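Local coordinates for putative Outer membrane protein (Helicobacter pylori, PDB 6GW5), which probably mediates bacterial attachment to host glycans, as the adhesin domain of the outer membrane protein SabA, at residues N82-F87 and Q100-F105; M188-I193 and G203-T208; A196-V201 and Q289-E294; Y214-N219 and S283-D288. All coordinates share one frame; numbering follows the deposited sequence.

Contact 1. Residues N82-F87 and Q100-F105; sequences NYLTFF and QGNPPF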
loop_
_atom_site.group_PDB
_atom_site.type_symbol
_atom_site.label_atom_id
_atom_site.label_comp_id
_atom_site.label_asym_id
_atom_site.label_seq_id
_atom_site.Cartn_x
_atom_site.Cartn_y
_atom_site.Cartn_z
ATOM N N ASN A 82 -19.629 -8.584 -25.599
ATOM C CA ASN A 82 -20.046 -9.132 -26.895
ATOM C C ASN A 82 -21.383 -9.860 -26.794
ATOM O O ASN A 82 -21.768 -10.546 -27.717
ATOM C CB ASN A 82 -18.958 -10.093 -27.468
ATOM C CG ASN A 82 -18.763 -11.374 -26.624
ATOM O OD1 ASN A 82 -19.560 -11.687 -25.732
ATOM N ND2 ASN A 82 -17.697 -12.116 -26.915
ATOM N N TYR A 83 -22.078 -9.710 -25.679
ATOM C CA TYR A 83 -23.351 -10.366 -25.407
ATOM C C TYR A 83 -23.897 -9.687 -24.167
ATOM O O TYR A 83 -23.563 -10.070 -23.080
ATOM C CB TYR A 83 -23.058 -11.828 -25.146
ATOM C CG TYR A 83 -24.182 -12.819 -24.943
ATOM C CD1 TYR A 83 -25.472 -12.449 -24.652
ATOM C CD2 TYR A 83 -23.909 -14.159 -25.012
ATOM C CE1 TYR A 83 -26.454 -13.399 -24.455
ATOM C CE2 TYR A 83 -24.871 -15.111 -24.825
ATOM C CZ TYR A 83 -26.135 -14.739 -24.538
ATOM O OH TYR A 83 -27.032 -15.756 -24.350
ATOM N N LEU A 84 -24.731 -8.669 -24.345
ATOM C CA LEU A 84 -25.272 -7.869 -23.251
ATOM C C LEU A 84 -26.005 -8.696 -22.194
ATOM O O LEU A 84 -26.674 -9.670 -22.511
ATOM C CB LEU A 84 -26.124 -6.726 -23.820
ATOM C CG LEU A 84 -25.337 -5.462 -24.287
ATOM C CD1 LEU A 84 -23.927 -5.685 -24.852
ATOM C CD2 LEU A 84 -26.146 -4.599 -25.254
ATOM N N THR A 85 -25.796 -8.372 -20.922
ATOM C CA THR A 85 -26.549 -9.012 -19.835
ATOM C C THR A 85 -27.803 -8.211 -19.472
ATOM O O THR A 85 -28.370 -8.394 -18.400
ATOM C CB THR A 85 -25.707 -9.172 -18.561
ATOM O OG1 THR A 85 -25.426 -7.875 -17.991
ATOM C CG2 THR A 85 -24.450 -9.916 -18.854
ATOM N N PHE A 86 -28.167 -7.275 -20.328
ATOM C CA PHE A 86 -29.363 -6.456 -20.194
ATOM C C PHE A 86 -29.900 -6.255 -21.615
ATOM O O PHE A 86 -29.208 -6.599 -22.594
ATOM C CB PHE A 86 -29.047 -5.101 -19.512
ATOM C CG PHE A 86 -27.812 -4.415 -20.044
ATOM C CD1 PHE A 86 -26.586 -4.671 -19.481
ATOM C CD2 PHE A 86 -27.887 -3.471 -21.055
ATOM C CE1 PHE A 86 -25.447 -4.030 -19.927
ATOM C CE2 PHE A 86 -26.748 -2.834 -21.536
ATOM C CZ PHE A 86 -25.522 -3.111 -20.968
ATOM N N PHE A 87 -31.101 -5.690 -21.728
ATOM C CA PHE A 87 -31.742 -5.506 -23.017
ATOM C C PHE A 87 -31.781 -4.018 -23.322
ATOM O O PHE A 87 -32.316 -3.227 -22.554
ATOM C CB PHE A 87 -33.128 -6.127 -22.941
ATOM C CG PHE A 87 -33.918 -6.121 -24.229
ATOM C CD1 PHE A 87 -33.689 -7.062 -25.237
ATOM C CD2 PHE A 87 -34.942 -5.207 -24.425
ATOM C CE1 PHE A 87 -34.444 -7.036 -26.412
ATOM C CE2 PHE A 87 -35.694 -5.183 -25.600
ATOM C CZ PHE A 87 -35.443 -6.100 -26.592
ATOM N N GLN A 100 -24.871 -3.998 -31.521
ATOM C CA GLN A 100 -24.238 -5.314 -31.530
ATOM C C GLN A 100 -24.180 -5.887 -30.137
ATOM O O GLN A 100 -23.798 -5.192 -29.208
ATOM C CB GLN A 100 -22.805 -5.204 -32.058
ATOM C CG GLN A 100 -22.125 -6.558 -32.252
ATOM C CD GLN A 100 -21.422 -6.611 -33.594
ATOM O OE1 GLN A 100 -20.563 -5.762 -33.891
ATOM N NE2 GLN A 100 -21.796 -7.585 -34.428
ATOM N N GLY A 101 -24.523 -7.160 -30.021
ATOM C CA GLY A 101 -24.480 -7.891 -28.761
ATOM C C GLY A 101 -25.794 -7.943 -28.016
ATOM O O GLY A 101 -25.916 -8.673 -27.026
ATOM N N ASN A 102 -26.802 -7.203 -28.480
ATOM C CA ASN A 102 -28.117 -7.196 -27.807
ATOM C C ASN A 102 -28.729 -8.605 -27.771
ATOM O O ASN A 102 -28.765 -9.286 -28.776
ATOM C CB ASN A 102 -29.065 -6.222 -28.507
ATOM C CG ASN A 102 -29.981 -5.484 -27.558
ATOM O OD1 ASN A 102 -29.862 -5.569 -26.336
ATOM N ND2 ASN A 102 -30.922 -4.733 -28.129
ATOM N N PRO A 103 -29.134 -9.069 -26.598
ATOM C CA PRO A 103 -29.664 -10.431 -26.557
ATOM C C PRO A 103 -31.091 -10.485 -27.015
ATOM O O PRO A 103 -31.753 -9.464 -27.055
ATOM C CB PRO A 103 -29.634 -10.768 -25.060
ATOM C CG PRO A 103 -29.718 -9.456 -24.376
ATOM C CD PRO A 103 -28.884 -8.549 -25.240
ATOM N N PRO A 104 -31.584 -11.686 -27.295
ATOM C CA PRO A 104 -33.007 -11.822 -27.601
ATOM C C PRO A 104 -33.895 -11.435 -26.418
ATOM O O PRO A 104 -33.530 -11.619 -25.287
ATOM C CB PRO A 104 -33.156 -13.310 -27.939
ATOM C CG PRO A 104 -31.959 -13.997 -27.359
ATOM C CD PRO A 104 -30.868 -12.974 -27.367
ATOM N N PHE A 105 -35.081 -10.937 -26.696
ATOM C CA PHE A 105 -35.962 -10.464 -25.629
ATOM C C PHE A 105 -36.451 -11.581 -24.682
ATOM O O PHE A 105 -36.830 -11.313 -23.529
ATOM C CB PHE A 105 -37.148 -9.708 -26.247
ATOM C CG PHE A 105 -38.095 -9.138 -25.223
ATOM C CD1 PHE A 105 -37.718 -8.050 -24.441
ATOM C CD2 PHE A 105 -39.353 -9.715 -25.010
ATOM C CE1 PHE A 105 -38.580 -7.552 -23.463
ATOM C CE2 PHE A 105 -40.215 -9.218 -24.038
ATOM C CZ PHE A 105 -39.831 -8.132 -23.266
#

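Contact 2. Residues M188-I193 and G203-T208; sequences MMWKNI and GAIDST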
loop_
_atom_site.group_PDB
_atom_site.type_symbol
_atom_site.label_atom_id
_atom_site.label_comp_id
_atom_site.label_asym_id
_atom_site.label_seq_id
_atom_site.Cartn_x
_atom_site.Cartn_y
_atom_site.Cartn_z
ATOM N N MET A 188 -28.318 -6.811 -14.176
ATOM C CA MET A 188 -27.600 -7.705 -15.054
ATOM C C MET A 188 -28.062 -9.137 -14.834
ATOM O O MET A 188 -28.367 -9.535 -13.728
ATOM C CB MET A 188 -26.093 -7.573 -14.890
ATOM C CG MET A 188 -25.509 -7.819 -13.500
ATOM S SD MET A 188 -23.753 -7.332 -13.437
ATOM C CE MET A 188 -23.047 -8.517 -14.575
ATOM N N MET A 189 -28.197 -9.867 -15.937
ATOM C CA MET A 189 -28.626 -11.250 -15.915
ATOM C C MET A 189 -27.356 -12.042 -16.110
ATOM O O MET A 189 -26.811 -12.078 -17.206
ATOM C CB MET A 189 -29.630 -11.540 -17.056
ATOM C CG MET A 189 -30.921 -10.713 -17.017
ATOM S SD MET A 189 -31.942 -10.822 -18.512
ATOM C CE MET A 189 -31.150 -9.659 -19.574
ATOM N N TRP A 190 -26.870 -12.656 -15.041
ATOM C CA TRP A 190 -25.598 -13.411 -15.109
ATOM C C TRP A 190 -25.717 -14.677 -15.919
ATOM O O TRP A 190 -24.720 -15.180 -16.401
ATOM C CB TRP A 190 -25.054 -13.738 -13.715
ATOM C CG TRP A 190 -24.332 -12.563 -13.067
ATOM C CD1 TRP A 190 -24.889 -11.471 -12.526
ATOM C CD2 TRP A 190 -22.923 -12.412 -12.905
ATOM N NE1 TRP A 190 -23.915 -10.634 -12.018
ATOM C CE2 TRP A 190 -22.698 -11.184 -12.261
ATOM C CE3 TRP A 190 -21.832 -13.206 -13.226
ATOM C CZ2 TRP A 190 -21.437 -10.726 -11.939
ATOM C CZ3 TRP A 190 -20.580 -12.745 -12.912
ATOM C CH2 TRP A 190 -20.390 -11.518 -12.263
ATOM N N LYS A 191 -26.937 -15.180 -16.077
ATOM C CA LYS A 191 -27.182 -16.351 -16.907
ATOM C C LYS A 191 -26.825 -16.083 -18.374
ATOM O O LYS A 191 -26.489 -16.994 -19.098
ATOM C CB LYS A 191 -28.650 -16.803 -16.769
ATOM C CG LYS A 191 -29.019 -18.149 -17.422
ATOM C CD LYS A 191 -29.174 -19.332 -16.440
ATOM C CE LYS A 191 -30.506 -20.111 -16.619
ATOM N NZ LYS A 191 -30.512 -21.138 -17.693
ATOM N N ASN A 192 -26.891 -14.838 -18.801
ATOM C CA ASN A 192 -26.475 -14.489 -20.149
ATOM C C ASN A 192 -24.959 -14.669 -20.398
ATOM O O ASN A 192 -24.528 -14.764 -21.551
ATOM C CB ASN A 192 -26.876 -13.055 -20.496
ATOM C CG ASN A 192 -28.356 -12.910 -20.823
ATOM O OD1 ASN A 192 -29.170 -13.805 -20.558
ATOM N ND2 ASN A 192 -28.713 -11.772 -21.413
ATOM N N ILE A 193 -24.157 -14.740 -19.342
ATOM C CA ILE A 193 -22.718 -14.923 -19.498
ATOM C C ILE A 193 -22.377 -16.364 -19.640
ATOM O O ILE A 193 -22.680 -17.178 -18.758
ATOM C CB ILE A 193 -21.938 -14.351 -18.298
ATOM C CG1 ILE A 193 -22.238 -12.847 -18.145
ATOM C CG2 ILE A 193 -20.442 -14.535 -18.486
ATOM C CD1 ILE A 193 -22.043 -12.365 -16.738
ATOM N N GLY A 203 -20.896 -23.478 -8.695
ATOM C CA GLY A 203 -20.338 -22.155 -8.476
ATOM C C GLY A 203 -20.543 -21.189 -9.627
ATOM O O GLY A 203 -20.049 -20.045 -9.544
ATOM N N ALA A 204 -21.257 -21.606 -10.682
ATOM C CA ALA A 204 -21.698 -20.688 -11.708
ATOM C C ALA A 204 -22.625 -19.760 -11.016
ATOM O O ALA A 204 -23.203 -20.108 -9.980
ATOM C CB ALA A 204 -22.430 -21.388 -12.847
ATOM N N ILE A 205 -22.758 -18.588 -11.620
ATOM C CA ILE A 205 -23.580 -17.489 -11.114
ATOM C C ILE A 205 -24.704 -17.231 -12.126
ATOM O O ILE A 205 -24.418 -16.964 -13.333
ATOM C CB ILE A 205 -22.716 -16.235 -10.963
ATOM C CG1 ILE A 205 -21.647 -16.493 -9.881
ATOM C CG2 ILE A 205 -23.577 -15.028 -10.642
ATOM C CD1 ILE A 205 -20.722 -15.317 -9.605
ATOM N N ASP A 206 -25.951 -17.366 -11.683
ATOM C CA ASP A 206 -27.088 -17.262 -12.628
ATOM C C ASP A 206 -28.148 -16.272 -12.176
ATOM O O ASP A 206 -29.196 -16.165 -12.783
ATOM C CB ASP A 206 -27.665 -18.648 -12.916
ATOM C CG ASP A 206 -28.199 -19.321 -11.685
ATOM O OD1 ASP A 206 -28.222 -18.670 -10.610
ATOM O OD2 ASP A 206 -28.622 -20.500 -11.796
ATOM N N SER A 207 -27.815 -15.490 -11.148
ATOM C CA SER A 207 -28.709 -14.509 -10.576
ATOM C C SER A 207 -28.840 -13.274 -11.471
ATOM O O SER A 207 -28.157 -13.108 -12.502
ATOM C CB SER A 207 -28.214 -14.117 -9.168
ATOM O OG SER A 207 -26.923 -13.544 -9.233
ATOM N N THR A 208 -29.755 -12.419 -11.035
ATOM C CA THR A 208 -30.096 -11.196 -11.727
ATOM C C THR A 208 -30.334 -10.129 -10.715
ATOM O O THR A 208 -31.268 -10.220 -9.929
ATOM C CB THR A 208 -31.341 -11.421 -12.596
ATOM O OG1 THR A 208 -31.010 -12.382 -13.615
ATOM C CG2 THR A 208 -31.796 -10.133 -13.254
HETATM O O HOH W 1 -29.500 -14.182 -14.871
#

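Contact 3. Residues A196-V201 and Q289-E294; sequences AGVSNV and QYRYLE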
loop_
_atom_site.group_PDB
_atom_site.type_symbol
_atom_site.label_atom_id
_atom_site.label_comp_id
_atom_site.label_asym_id
_atom_site.label_seq_id
_atom_site.Cartn_x
_atom_site.Cartn_y
_atom_site.Cartn_z
ATOM N N ALA A 196 -17.081 -21.387 -20.900
ATOM C CA ALA A 196 -17.025 -22.815 -20.778
ATOM C C ALA A 196 -16.139 -23.172 -19.599
ATOM O O ALA A 196 -15.016 -22.669 -19.501
ATOM C CB ALA A 196 -16.483 -23.401 -22.058
ATOM N N GLY A 197 -16.654 -24.037 -18.728
ATOM C CA GLY A 197 -15.922 -24.503 -17.543
ATOM C C GLY A 197 -16.138 -23.598 -16.354
ATOM O O GLY A 197 -15.488 -23.752 -15.318
ATOM N N VAL A 198 -17.024 -22.620 -16.510
ATOM C CA VAL A 198 -17.256 -21.633 -15.482
ATOM C C VAL A 198 -18.727 -21.430 -15.261
ATOM O O VAL A 198 -19.189 -21.558 -14.134
ATOM C CB VAL A 198 -16.624 -20.248 -15.808
ATOM C CG1 VAL A 198 -17.075 -19.188 -14.798
ATOM C CG2 VAL A 198 -15.112 -20.337 -15.814
ATOM N N SER A 199 -19.436 -21.010 -16.302
ATOM C CA SER A 199 -20.882 -20.748 -16.174
ATOM C C SER A 199 -21.743 -22.020 -16.220
ATOM O O SER A 199 -22.925 -21.980 -15.938
ATOM C CB SER A 199 -21.344 -19.785 -17.253
ATOM O OG SER A 199 -21.034 -20.323 -18.533
ATOM N N ASN A 200 -21.132 -23.150 -16.560
ATOM C CA ASN A 200 -21.840 -24.419 -16.616
ATOM C C ASN A 200 -21.468 -25.427 -15.515
ATOM O O ASN A 200 -21.777 -26.600 -15.670
ATOM C CB ASN A 200 -21.636 -25.041 -18.017
ATOM C CG ASN A 200 -20.232 -25.560 -18.204
ATOM O OD1 ASN A 200 -19.257 -24.872 -17.866
ATOM N ND2 ASN A 200 -20.110 -26.783 -18.651
ATOM N N VAL A 201 -20.799 -25.002 -14.447
ATOM C CA VAL A 201 -20.336 -25.934 -13.356
ATOM C C VAL A 201 -20.840 -25.463 -11.981
ATOM O O VAL A 201 -21.401 -24.410 -11.900
ATOM C CB VAL A 201 -18.791 -26.088 -13.361
ATOM C CG1 VAL A 201 -18.301 -26.546 -14.749
ATOM C CG2 VAL A 201 -18.080 -24.800 -12.993
ATOM N N GLN A 289 -17.212 -14.947 -8.202
ATOM C CA GLN A 289 -17.214 -13.765 -9.086
ATOM C C GLN A 289 -15.867 -13.548 -9.739
ATOM O O GLN A 289 -15.819 -13.046 -10.848
ATOM C CB GLN A 289 -17.621 -12.499 -8.325
ATOM C CG GLN A 289 -19.045 -12.546 -7.838
ATOM C CD GLN A 289 -19.404 -11.411 -6.895
ATOM O OE1 GLN A 289 -18.812 -10.337 -6.922
ATOM N NE2 GLN A 289 -20.397 -11.638 -6.075
ATOM N N TYR A 290 -14.795 -13.846 -8.999
ATOM C CA TYR A 290 -13.425 -13.665 -9.464
ATOM C C TYR A 290 -13.156 -14.675 -10.559
ATOM O O TYR A 290 -12.475 -14.337 -11.512
ATOM C CB TYR A 290 -12.347 -13.743 -8.334
ATOM C CG TYR A 290 -10.957 -13.514 -8.898
ATOM C CD1 TYR A 290 -10.490 -12.229 -9.122
ATOM C CD2 TYR A 290 -10.177 -14.574 -9.346
ATOM C CE1 TYR A 290 -9.269 -11.992 -9.731
ATOM C CE2 TYR A 290 -8.948 -14.348 -9.944
ATOM C CZ TYR A 290 -8.487 -13.059 -10.124
ATOM O OH TYR A 290 -7.287 -12.787 -10.746
ATOM N N ARG A 291 -13.757 -15.859 -10.489
ATOM C CA ARG A 291 -13.618 -16.827 -11.585
ATOM C C ARG A 291 -14.170 -16.331 -12.913
ATOM O O ARG A 291 -13.683 -16.728 -13.967
ATOM C CB ARG A 291 -14.227 -18.166 -11.240
ATOM C CG ARG A 291 -13.183 -19.082 -10.631
ATOM C CD ARG A 291 -13.721 -20.353 -9.980
ATOM N NE ARG A 291 -14.547 -21.156 -10.888
ATOM C CZ ARG A 291 -14.133 -21.863 -11.971
ATOM N NH1 ARG A 291 -12.846 -21.864 -12.380
ATOM N NH2 ARG A 291 -15.035 -22.572 -12.692
ATOM N N TYR A 292 -15.203 -15.499 -12.863
ATOM C CA TYR A 292 -15.773 -14.933 -14.073
ATOM C C TYR A 292 -14.869 -13.795 -14.509
ATOM O O TYR A 292 -14.521 -13.686 -15.690
ATOM C CB TYR A 292 -17.197 -14.404 -13.867
ATOM C CG TYR A 292 -18.320 -15.439 -13.959
ATOM C CD1 TYR A 292 -18.545 -16.330 -12.959
ATOM C CD2 TYR A 292 -19.204 -15.444 -15.042
ATOM C CE1 TYR A 292 -19.582 -17.227 -13.042
ATOM C CE2 TYR A 292 -20.228 -16.343 -15.125
ATOM C CZ TYR A 292 -20.413 -17.223 -14.126
ATOM O OH TYR A 292 -21.450 -18.095 -14.188
ATOM N N LEU A 293 -14.474 -12.948 -13.571
ATOM C CA LEU A 293 -13.657 -11.810 -13.948
ATOM C C LEU A 293 -12.336 -12.235 -14.654
ATOM O O LEU A 293 -11.968 -11.760 -15.701
ATOM C CB LEU A 293 -13.403 -10.981 -12.721
ATOM C CG LEU A 293 -12.568 -9.718 -12.925
ATOM C CD1 LEU A 293 -13.315 -8.666 -13.706
ATOM C CD2 LEU A 293 -12.202 -9.171 -11.547
ATOM N N GLU A 294 -11.706 -13.249 -14.136
ATOM C CA GLU A 294 -10.411 -13.654 -14.584
ATOM C C GLU A 294 -10.472 -14.348 -15.927
ATOM O O GLU A 294 -9.457 -14.487 -16.606
ATOM C CB GLU A 294 -9.839 -14.557 -13.472
ATOM C CG GLU A 294 -8.438 -15.080 -13.694
ATOM C CD GLU A 294 -8.422 -16.388 -14.452
ATOM O OE1 GLU A 294 -9.364 -17.192 -14.215
ATOM O OE2 GLU A 294 -7.487 -16.573 -15.274
HETATM O O HOH W 2 -17.845 -21.504 -11.910
#

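Contact 4. Residues Y214-N219 and S283-D288; sequences YAVLNN and SSIPKD. Unlike the reference sequence in segment 214-219: Leu217 (reference Phe).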
loop_
_atom_site.group_PDB
_atom_site.type_symbol
_atom_site.label_atom_id
_atom_site.label_comp_id
_atom_site.label_asym_id
_atom_site.label_seq_id
_atom_site.Cartn_x
_atom_site.Cartn_y
_atom_site.Cartn_z
ATOM N N TYR A 214 -23.277 -6.792 -6.517
ATOM C CA TYR A 214 -22.144 -7.715 -6.669
ATOM C C TYR A 214 -20.812 -7.083 -6.182
ATOM O O TYR A 214 -20.364 -6.037 -6.673
ATOM C CB TYR A 214 -22.061 -8.163 -8.128
ATOM C CG TYR A 214 -23.334 -8.879 -8.596
ATOM C CD1 TYR A 214 -23.527 -10.241 -8.335
ATOM C CD2 TYR A 214 -24.337 -8.205 -9.241
ATOM C CE1 TYR A 214 -24.686 -10.899 -8.726
ATOM C CE2 TYR A 214 -25.519 -8.866 -9.628
ATOM C CZ TYR A 214 -25.691 -10.216 -9.375
ATOM O OH TYR A 214 -26.818 -10.900 -9.769
ATOM N N ALA A 215 -20.194 -7.695 -5.186
ATOM C CA ALA A 215 -18.965 -7.140 -4.610
ATOM C C ALA A 215 -17.889 -6.835 -5.644
ATOM O O ALA A 215 -17.089 -5.911 -5.467
ATOM C CB ALA A 215 -18.425 -8.101 -3.567
ATOM N N VAL A 216 -17.809 -7.653 -6.694
ATOM C CA VAL A 216 -16.801 -7.454 -7.709
ATOM C C VAL A 216 -16.896 -6.069 -8.295
ATOM O O VAL A 216 -15.857 -5.454 -8.621
ATOM C CB VAL A 216 -16.857 -8.543 -8.799
ATOM C CG1 VAL A 216 -18.177 -8.536 -9.600
ATOM C CG2 VAL A 216 -15.633 -8.467 -9.723
ATOM N N LEU A 217 -18.121 -5.576 -8.454
ATOM C CA LEU A 217 -18.262 -4.261 -9.025
ATOM C C LEU A 217 -17.817 -3.236 -8.019
ATOM O O LEU A 217 -17.068 -2.345 -8.345
ATOM C CB LEU A 217 -19.698 -3.970 -9.466
ATOM C CG LEU A 217 -19.844 -2.473 -9.826
ATOM C CD1 LEU A 217 -19.878 -2.204 -11.318
ATOM C CD2 LEU A 217 -21.034 -1.854 -9.113
ATOM N N ASN A 218 -18.322 -3.341 -6.808
ATOM C CA ASN A 218 -18.025 -2.346 -5.807
ATOM C C ASN A 218 -16.521 -2.212 -5.514
ATOM O O ASN A 218 -16.000 -1.116 -5.365
ATOM C CB ASN A 218 -18.813 -2.632 -4.533
ATOM C CG ASN A 218 -20.353 -2.509 -4.728
ATOM O OD1 ASN A 218 -20.873 -1.595 -5.412
ATOM N ND2 ASN A 218 -21.085 -3.458 -4.138
ATOM N N ASN A 219 -15.824 -3.344 -5.471
ATOM C CA ASN A 219 -14.371 -3.371 -5.189
ATOM C C ASN A 219 -13.530 -2.788 -6.298
ATOM O O ASN A 219 -12.590 -2.074 -6.011
ATOM C CB ASN A 219 -13.896 -4.800 -4.924
ATOM C CG ASN A 219 -14.255 -5.283 -3.549
ATOM O OD1 ASN A 219 -15.177 -4.749 -2.929
ATOM N ND2 ASN A 219 -13.580 -6.346 -3.086
ATOM N N SER A 283 -8.242 -9.206 -3.449
ATOM C CA SER A 283 -8.258 -10.395 -2.646
ATOM C C SER A 283 -9.600 -10.670 -2.020
ATOM O O SER A 283 -9.959 -11.805 -1.837
ATOM C CB SER A 283 -7.255 -10.246 -1.517
ATOM O OG SER A 283 -7.285 -11.401 -0.716
ATOM N N SER A 284 -10.344 -9.639 -1.663
ATOM C CA SER A 284 -11.643 -9.891 -1.023
ATOM C C SER A 284 -12.857 -10.003 -2.027
ATOM O O SER A 284 -14.027 -10.196 -1.597
ATOM C CB SER A 284 -11.900 -8.850 0.015
ATOM O OG SER A 284 -12.092 -7.634 -0.670
ATOM N N ILE A 285 -12.589 -10.004 -3.337
ATOM C CA ILE A 285 -13.653 -10.361 -4.287
ATOM C C ILE A 285 -14.078 -11.793 -4.048
ATOM O O ILE A 285 -13.245 -12.711 -3.947
ATOM C CB ILE A 285 -13.178 -10.231 -5.703
ATOM C CG1 ILE A 285 -12.836 -8.772 -6.020
ATOM C CG2 ILE A 285 -14.246 -10.675 -6.673
ATOM C CD1 ILE A 285 -11.987 -8.634 -7.256
ATOM N N PRO A 286 -15.370 -12.016 -3.903
ATOM C CA PRO A 286 -15.806 -13.383 -3.753
ATOM C C PRO A 286 -15.297 -14.280 -4.842
ATOM O O PRO A 286 -15.316 -13.910 -6.058
ATOM C CB PRO A 286 -17.314 -13.268 -3.839
ATOM C CG PRO A 286 -17.590 -11.952 -3.237
ATOM C CD PRO A 286 -16.494 -11.075 -3.758
ATOM N N LYS A 287 -14.869 -15.478 -4.420
ATOM C CA LYS A 287 -14.171 -16.409 -5.309
ATOM C C LYS A 287 -14.949 -16.703 -6.612
ATOM O O LYS A 287 -14.370 -16.679 -7.688
ATOM C CB LYS A 287 -13.806 -17.707 -4.578
ATOM C CG LYS A 287 -12.820 -18.572 -5.374
ATOM C CD LYS A 287 -12.147 -19.690 -4.594
ATOM C CE LYS A 287 -11.411 -20.642 -5.547
ATOM N NZ LYS A 287 -10.850 -21.858 -4.882
ATOM N N ASP A 288 -16.236 -16.947 -6.475
ATOM C CA ASP A 288 -17.099 -17.258 -7.584
ATOM C C ASP A 288 -17.159 -16.179 -8.640
ATOM O O ASP A 288 -17.146 -16.456 -9.796
ATOM C CB ASP A 288 -18.477 -17.711 -7.087
ATOM C CG ASP A 288 -19.284 -16.608 -6.418
ATOM O OD1 ASP A 288 -18.728 -15.643 -5.914
ATOM O OD2 ASP A 288 -20.507 -16.725 -6.357
#

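Contact 1. Residues N82-F87 and Q100-F105
Gly101 O takes the backbone N-H of Leu84 at 2.9 Å, and the CA of Tyr83 adds a CA-H...O contact to the same oxygen. Beyond this bond Pro103 packs against Leu84 and the Phe86 carbonyl: its CD lies 3.6 Å from Leu84 CB and 3.3 Å from Phe86 O, while its CB meets the edge of the Tyr83 ring. The Phe87 ring, with CG anti to the backbone N (chi1 -176°), reaches over to Phe105, whose CD1 edge points into one face in a T-shaped pair, centroids 5.1 Å apart and planes at 66°. Pro103 O sits at the edge of the Phe87 ring. Asn102 OD1 lies near Phe87 CA but accepts its hydrogen bond from Val88 N. Gly101, at positive phi, has no CB to press on Leu84 CD1 or on the carbonyl O of Gln100. One backbone bond, with apolar and aromatic contacts and no charged pair, thus holds the loop leading into strand 87-89 to the loop before helix 106-111.

Contact 2. Residues M188-I193 and G203-T208
Trp190 turns its CG anti to the carbonyl carbon (chi1 -80°), and Ile205 sets CG2 anti to its own backbone N, so that the indole and the isoleucine run alongside each other. Ile205 CG2 packs against the indole, 3.5 Å from Trp190 CD2; Met188 CE and Ile193 CD1 approach one face of the ring toward its rim. Nearby, Trp190 N donates to Ser207 O at 2.9 Å, with an angle of 161° at the hydrogen. Met189 and Thr208 form an antiparallel non-hydrogen-bonded pair, their side chains on one face of the two-stranded ribbon 188-189/208-209, and Thr208 CA makes a CA-H...O contact of 3.1 Å with Met188 O. Where the first strand gives way to a short 3-10 turn, a water accepts from Lys191 N at 3.0 Å, donates to Asp206 O at 2.9 Å and lies 2.7 Å from Thr208 OG1, a hydroxyl also bonded to Asn111 O. Tyr214 adds its ring beside Trp190, Tyr292 meets the indole edge-to-face, and Tyr214 OH also holds Ser207 OG. Aliphatic groups thereby pack on the indole, while the water bridges Lys191 N and Asp206 O, which do not bond directly, and also reaches the Thr208 hydroxyl.

Contact 3. Residues A196-V201 and Q289-E294
Helix 287-293 meets the irregular connection between strands 188-189 and 208-209, a loop packed on a helix in the adhesin domain. Val198 enters between two side chains of the helix. Its CG1, anti to the backbone N (chi1 171°), sits over one face of the Tyr292 ring in a CH-pi contact, 3.8 Å from the ring centroid and 16° off the normal. Its CG2 lies over a face of the Arg291 guanidinium, 3.8 Å from NH2, where the two side chains pass antiparallel. The guanidinium plane itself is directed at Gly197: NH2 donates to Gly197 O at 2.9 Å, on a lone pair in the carbonyl plane, although the N-H is bent to 139°. Val201 CG2 also lies near the guanidinium plane, beside NH2 on its NE side. The loop is folded on itself by Gly197 N, which donates to Asn200 OD1. Beyond the valine, Ser199 CB approaches the phenol oxygen of Tyr292, which accepts the backbone N-H of Ile205. A water bridges the loop and the arginine, donating to Val198 O at 2.6 Å and accepting from Arg291 NH2 at 3.1 Å.

Contact 4. Residues Y214-N219 and S283-D288
Val216 and Ile285 bring their CA atoms to 5.5 Å where the first turn of helix 215-240 faces the short link that joins helix 255-283 to helix 287-293. Tyr214 and Pro286 are the N-cap residues of the two helices that begin here, and Ser284 is the first to leave the helical conformation of the preceding one. Three side-chain meetings follow along the link. Ala215 CB abuts the Pro286 ring at CD, 3.6 Å away. At the next residue of the helix, Ile285 places CG2 anti to its backbone N, from where it touches Val216 CB at 4.0 Å and Val216 CG2 at the same distance, the two branched side chains crossing obliquely. At the far end Asn219 extends ND2 to Ser284 OG at 3.1 Å, a weak hydrogen bond with an N-H angle of only 121°; the firmer partner of that amide is Leu281 O, at the end of helix 255-283, so Asn219 reaches both the helix end and the serine just after it. Around the contact, Phe75 of helix 60-79 packs on Val216, Leu293 of helix 287-293 lies against the same valine, and Gln289 OE1 accepts from Val216 N at the opening of helix 215-240.

Overall arrangement
All four contacts lie at one end of the elongated, largely helical chain, on the same side of its centre. Contact 1 joins contact 2 through Thr85 O to Met189 N (2.9 Å) and Leu84 O to Asn192 ND2 (3.1 Å), their centres about 13 Å apart. Contacts 2 and 3 are the nearest pair, with centres about 10 Å apart and segments alternating along the chain. Contact 4 is nested within the loop closed by contact 3, and both use helix 287-293. Contacts 1 and 4 stay about 8 Å apart at their nearest atoms, so contact 2 lies between them as the element touching both.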